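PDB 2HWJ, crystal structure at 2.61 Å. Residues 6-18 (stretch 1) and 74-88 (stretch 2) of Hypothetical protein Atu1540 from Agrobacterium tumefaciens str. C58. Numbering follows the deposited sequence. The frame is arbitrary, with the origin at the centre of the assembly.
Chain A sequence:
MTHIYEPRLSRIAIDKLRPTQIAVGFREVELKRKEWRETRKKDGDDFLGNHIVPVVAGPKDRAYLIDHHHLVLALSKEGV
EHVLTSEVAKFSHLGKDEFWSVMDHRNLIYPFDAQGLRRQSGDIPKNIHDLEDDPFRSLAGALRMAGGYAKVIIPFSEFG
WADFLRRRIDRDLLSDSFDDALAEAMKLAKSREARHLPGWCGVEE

Stretch 1, residues 6-18: EPRLSRIAIDKLR
Stretch 2 74-88: ALSKEGVEHVLTSEV

Two antiparallel strands, one ending at A13 and one beginning at H82, pair edge to edge through their backbones, and the 3-10 segment that follows the first strand plugs its leading isoleucine against the helix end and loop that precede the second. The N-to-C directions of the strands differ by 133°, their axes approach to 4.5 Å, and the two stretches together bury 825 Å². The register sets S10 against T85 (CA-CA 5.2 Å), R11 against L84 (4.5 Å), I12 against V83 (5.8 Å) and A13 against H82 (4.3 Å). S10 and T85 form a hydrogen-bonded pair, with S10 N to T85 O at 2.8 Å and T85 N to S10 O at 2.9 Å. I12 and V83 repeat the pattern: V83 N to I12 O is 2.9 Å, whereas I12 N to V83 O stretches to 3.3 Å. Two residues on, I14 N donates to E81 O at 2.8 Å, carrying the ladder past the strand end. The CA-H groups of the narrow pairs R11-L84 and A13-H82 add contacts to carbonyls that already accept N-H bonds: L84 CA to S10 O and A13 CA to E81 O, each 3.3 Å. At the other end, S86 OG (chi1 t) gives a weak bond to R8 O at 3.4 Å.

Side chains alternate between the sheet faces. On the face of S10, I12, V83 and T85, the hydroxyls S10 OG and T85 OG1, both on p rotamers, share a hydrogen bond of 2.9 Å. Beside it I12 (t, t) sets CG2 3.7 Å from T85 CG2 and 4.1 Å from V83 CG1. On the face of L9, R11, L84 and H82, R11 (t, p, t) lays its guanidinium flat on the H82 ring (chi1 m, chi2 100°), centres 4.6 Å apart and planes at 26°; its aliphatic part also packs on leucine, R11 CD to L84 CD2 being 3.6 Å. L9 (t, p) brings CD1 to 3.9 Å from L84 CB.

I14 (phi/psi -55/-33; m, t) points toward stretch 2 and has the largest covered area, 109 Å². I14 CD1 lies 4.2 Å from L75 CB and 4.1 Å from V80 CG1, I14 CG2 3.9 Å from S76 CB, and I14 CG1 3.9 Å from V83 CG1. The helix ending at K77 closes in a Schellman motif at G79 (phi/psi 83/14), with V80 N to L75 O at 3.0 Å and G79 N to S76 O at 2.9 Å.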

# COMPACT_ATOMS: atom_id res chain seq x y z
N GLU A 6 -2.43 -12.85 -17.52
CA GLU A 6 -3.10 -11.57 -17.14
C GLU A 6 -3.55 -10.49 -18.14
O GLU A 6 -4.07 -10.85 -19.19
CB GLU A 6 -2.79 -11.09 -15.70
CG GLU A 6 -3.66 -11.85 -14.65
CD GLU A 6 -4.03 -13.30 -15.12
OE1 GLU A 6 -3.37 -14.31 -14.68
OE2 GLU A 6 -4.96 -13.41 -15.95
N PRO A 7 -3.45 -9.18 -17.79
CA PRO A 7 -4.46 -8.34 -18.34
C PRO A 7 -4.32 -8.28 -19.86
O PRO A 7 -3.25 -8.61 -20.41
CB PRO A 7 -4.18 -7.00 -17.69
CG PRO A 7 -2.78 -7.00 -17.36
CD PRO A 7 -2.44 -8.39 -17.05
N ARG A 8 -5.41 -7.91 -20.53
CA ARG A 8 -5.46 -8.04 -21.98
C ARG A 8 -6.02 -6.76 -22.48
O ARG A 8 -6.68 -6.03 -21.74
CB ARG A 8 -6.35 -9.19 -22.42
CG ARG A 8 -5.77 -10.56 -22.18
CD ARG A 8 -6.62 -11.67 -22.82
NE ARG A 8 -6.26 -13.01 -22.36
CZ ARG A 8 -5.73 -13.94 -23.15
NH1 ARG A 8 -5.51 -13.63 -24.42
NH2 ARG A 8 -5.42 -15.16 -22.69
N LEU A 9 -5.73 -6.46 -23.74
CA LEU A 9 -6.27 -5.27 -24.37
C LEU A 9 -7.71 -5.51 -24.80
O LEU A 9 -8.02 -6.56 -25.37
CB LEU A 9 -5.46 -4.98 -25.60
CG LEU A 9 -5.92 -3.74 -26.36
CD1 LEU A 9 -5.65 -2.51 -25.51
CD2 LEU A 9 -5.26 -3.61 -27.69
N SER A 10 -8.59 -4.54 -24.53
CA SER A 10 -9.85 -4.51 -25.24
C SER A 10 -10.20 -3.13 -25.56
O SER A 10 -9.32 -2.26 -25.55
CB SER A 10 -11.01 -5.20 -24.53
OG SER A 10 -10.93 -4.98 -23.17
N ARG A 11 -11.49 -2.92 -25.81
CA ARG A 11 -11.98 -1.87 -26.67
C ARG A 11 -13.45 -1.67 -26.42
O ARG A 11 -14.21 -2.57 -26.59
CB ARG A 11 -11.85 -2.34 -28.09
CG ARG A 11 -12.20 -1.30 -29.16
CD ARG A 11 -11.15 -0.27 -29.19
NE ARG A 11 -11.20 0.57 -30.38
CZ ARG A 11 -11.70 0.22 -31.55
NH1 ARG A 11 -12.21 -1.00 -31.72
NH2 ARG A 11 -11.68 1.11 -32.53
N ILE A 12 -13.86 -0.48 -26.05
CA ILE A 12 -15.24 -0.22 -25.74
C ILE A 12 -15.64 1.15 -26.24
O ILE A 12 -14.77 2.08 -26.38
CB ILE A 12 -15.47 -0.28 -24.23
CG1 ILE A 12 -16.95 -0.45 -23.86
CG2 ILE A 12 -14.96 0.95 -23.61
CD1 ILE A 12 -17.10 -1.01 -22.46
N ALA A 13 -16.95 1.27 -26.46
CA ALA A 13 -17.57 2.52 -26.85
C ALA A 13 -17.66 3.30 -25.58
O ALA A 13 -18.25 2.82 -24.57
CB ALA A 13 -18.93 2.28 -27.35
N ILE A 14 -17.13 4.51 -25.63
CA ILE A 14 -17.23 5.38 -24.50
C ILE A 14 -18.68 5.58 -24.04
O ILE A 14 -18.96 5.72 -22.85
CB ILE A 14 -16.57 6.75 -24.77
CG1 ILE A 14 -15.05 6.61 -24.92
CG2 ILE A 14 -16.94 7.73 -23.63
CD1 ILE A 14 -14.48 7.77 -25.69
N ASP A 15 -19.63 5.56 -24.95
CA ASP A 15 -20.98 5.75 -24.47
C ASP A 15 -21.44 4.50 -23.65
O ASP A 15 -22.55 4.40 -23.24
CB ASP A 15 -21.90 6.10 -25.65
CG ASP A 15 -22.13 4.92 -26.55
OD1 ASP A 15 -22.16 3.80 -26.01
OD2 ASP A 15 -22.29 5.07 -27.79
N LYS A 16 -20.58 3.51 -23.48
CA LYS A 16 -21.01 2.29 -22.84
C LYS A 16 -20.31 2.09 -21.49
O LYS A 16 -20.73 1.27 -20.76
CB LYS A 16 -20.78 1.07 -23.75
CG LYS A 16 -21.71 1.02 -24.92
CD LYS A 16 -22.80 -0.06 -24.80
CE LYS A 16 -23.90 0.07 -25.90
NZ LYS A 16 -24.83 1.27 -25.60
N LEU A 17 -19.27 2.88 -21.18
CA LEU A 17 -18.59 2.80 -19.90
C LEU A 17 -19.40 3.31 -18.79
O LEU A 17 -19.99 4.37 -18.86
CB LEU A 17 -17.33 3.60 -19.85
CG LEU A 17 -16.14 2.93 -20.48
CD1 LEU A 17 -15.14 4.02 -20.91
CD2 LEU A 17 -15.56 2.00 -19.47
N ARG A 18 -19.37 2.59 -17.71
CA ARG A 18 -20.10 3.02 -16.59
C ARG A 18 -19.16 3.74 -15.62
O ARG A 18 -18.26 3.15 -15.12
CB ARG A 18 -20.78 1.80 -15.99
CG ARG A 18 -21.91 1.37 -16.85
CD ARG A 18 -23.24 1.72 -16.26
NE ARG A 18 -24.15 0.63 -16.57
CZ ARG A 18 -25.21 0.69 -17.39
NH1 ARG A 18 -25.61 1.85 -17.93
NH2 ARG A 18 -25.93 -0.41 -17.63
N ALA A 74 -13.29 14.16 -21.60
CA ALA A 74 -12.67 15.05 -22.59
C ALA A 74 -12.86 14.40 -23.97
O ALA A 74 -13.29 15.07 -24.95
CB ALA A 74 -11.20 15.26 -22.31
N LEU A 75 -12.58 13.09 -24.04
CA LEU A 75 -12.53 12.42 -25.35
C LEU A 75 -13.97 12.32 -25.85
O LEU A 75 -14.27 12.54 -27.03
CB LEU A 75 -11.90 11.04 -25.23
CG LEU A 75 -10.45 10.63 -25.49
CD1 LEU A 75 -9.48 11.69 -25.56
CD2 LEU A 75 -9.99 9.62 -24.46
N SER A 76 -14.87 12.07 -24.93
CA SER A 76 -16.25 11.97 -25.31
C SER A 76 -16.77 13.28 -25.90
O SER A 76 -17.33 13.30 -27.01
CB SER A 76 -17.06 11.61 -24.13
OG SER A 76 -18.35 11.71 -24.60
N LYS A 77 -16.55 14.38 -25.17
CA LYS A 77 -16.84 15.69 -25.72
C LYS A 77 -16.11 15.98 -27.05
O LYS A 77 -16.61 16.75 -27.86
CB LYS A 77 -16.60 16.79 -24.70
CG LYS A 77 -17.54 16.74 -23.53
CD LYS A 77 -17.42 18.08 -22.71
CE LYS A 77 -18.39 18.22 -21.51
NZ LYS A 77 -18.38 19.64 -20.99
N GLU A 78 -14.96 15.35 -27.32
CA GLU A 78 -14.31 15.62 -28.63
C GLU A 78 -14.87 14.80 -29.76
O GLU A 78 -14.35 14.85 -30.86
CB GLU A 78 -12.79 15.41 -28.57
CG GLU A 78 -12.00 16.60 -28.09
CD GLU A 78 -12.39 17.94 -28.79
OE1 GLU A 78 -12.85 18.87 -28.06
OE2 GLU A 78 -12.23 18.06 -30.05
N GLY A 79 -15.91 14.02 -29.48
CA GLY A 79 -16.50 13.14 -30.50
C GLY A 79 -15.77 11.79 -30.66
O GLY A 79 -16.02 11.08 -31.62
N VAL A 80 -14.90 11.41 -29.74
CA VAL A 80 -14.19 10.19 -29.91
C VAL A 80 -15.14 9.10 -29.45
O VAL A 80 -15.68 9.24 -28.39
CB VAL A 80 -12.96 10.16 -29.03
CG1 VAL A 80 -12.37 8.79 -29.11
CG2 VAL A 80 -11.96 11.16 -29.49
N GLU A 81 -15.34 8.04 -30.24
CA GLU A 81 -16.29 6.94 -29.92
C GLU A 81 -15.78 5.82 -29.03
O GLU A 81 -16.48 5.36 -28.17
CB GLU A 81 -16.79 6.27 -31.20
CG GLU A 81 -16.00 6.69 -32.47
CD GLU A 81 -16.79 6.37 -33.78
OE1 GLU A 81 -17.57 5.36 -33.76
OE2 GLU A 81 -16.66 7.14 -34.78
N HIS A 82 -14.56 5.37 -29.28
CA HIS A 82 -14.04 4.26 -28.58
C HIS A 82 -12.77 4.56 -27.74
O HIS A 82 -12.03 5.51 -28.01
CB HIS A 82 -13.71 3.19 -29.62
CG HIS A 82 -14.91 2.57 -30.29
ND1 HIS A 82 -15.34 2.94 -31.56
CD2 HIS A 82 -15.75 1.57 -29.90
CE1 HIS A 82 -16.37 2.20 -31.92
NE2 HIS A 82 -16.64 1.36 -30.93
N VAL A 83 -12.48 3.76 -26.72
CA VAL A 83 -11.22 3.91 -26.03
C VAL A 83 -10.66 2.49 -25.70
O VAL A 83 -11.43 1.61 -25.39
CB VAL A 83 -11.37 4.78 -24.78
CG1 VAL A 83 -12.30 4.11 -23.70
CG2 VAL A 83 -10.01 5.04 -24.13
N LEU A 84 -9.35 2.27 -25.77
CA LEU A 84 -8.76 1.01 -25.33
C LEU A 84 -8.86 0.90 -23.84
O LEU A 84 -8.84 1.94 -23.13
CB LEU A 84 -7.30 1.02 -25.63
CG LEU A 84 -6.98 1.21 -27.12
CD1 LEU A 84 -5.51 1.16 -27.31
CD2 LEU A 84 -7.78 0.21 -28.01
N THR A 85 -8.99 -0.32 -23.36
CA THR A 85 -9.24 -0.56 -21.96
C THR A 85 -8.46 -1.84 -21.60
O THR A 85 -8.08 -2.62 -22.49
CB THR A 85 -10.67 -1.04 -21.73
OG1 THR A 85 -10.92 -2.16 -22.60
CG2 THR A 85 -11.73 0.02 -21.99
N SER A 86 -8.26 -2.07 -20.30
CA SER A 86 -7.64 -3.25 -19.82
C SER A 86 -8.42 -3.60 -18.59
O SER A 86 -8.53 -2.78 -17.66
CB SER A 86 -6.23 -2.97 -19.41
OG SER A 86 -5.64 -4.19 -19.04
N GLU A 87 -9.02 -4.78 -18.61
CA GLU A 87 -9.76 -5.27 -17.52
C GLU A 87 -8.74 -5.65 -16.46
O GLU A 87 -7.88 -6.49 -16.72
CB GLU A 87 -10.61 -6.46 -18.00
CG GLU A 87 -11.41 -7.20 -16.94
CD GLU A 87 -12.30 -8.38 -17.53
OE1 GLU A 87 -12.02 -9.60 -17.21
OE2 GLU A 87 -13.28 -8.07 -18.26
N VAL A 88 -8.85 -5.05 -15.28
CA VAL A 88 -7.99 -5.35 -14.14
C VAL A 88 -8.68 -6.09 -12.99
O VAL A 88 -8.09 -6.29 -11.92
CB VAL A 88 -7.35 -4.10 -13.53
CG1 VAL A 88 -6.50 -3.43 -14.55
CG2 VAL A 88 -8.43 -3.14 -12.99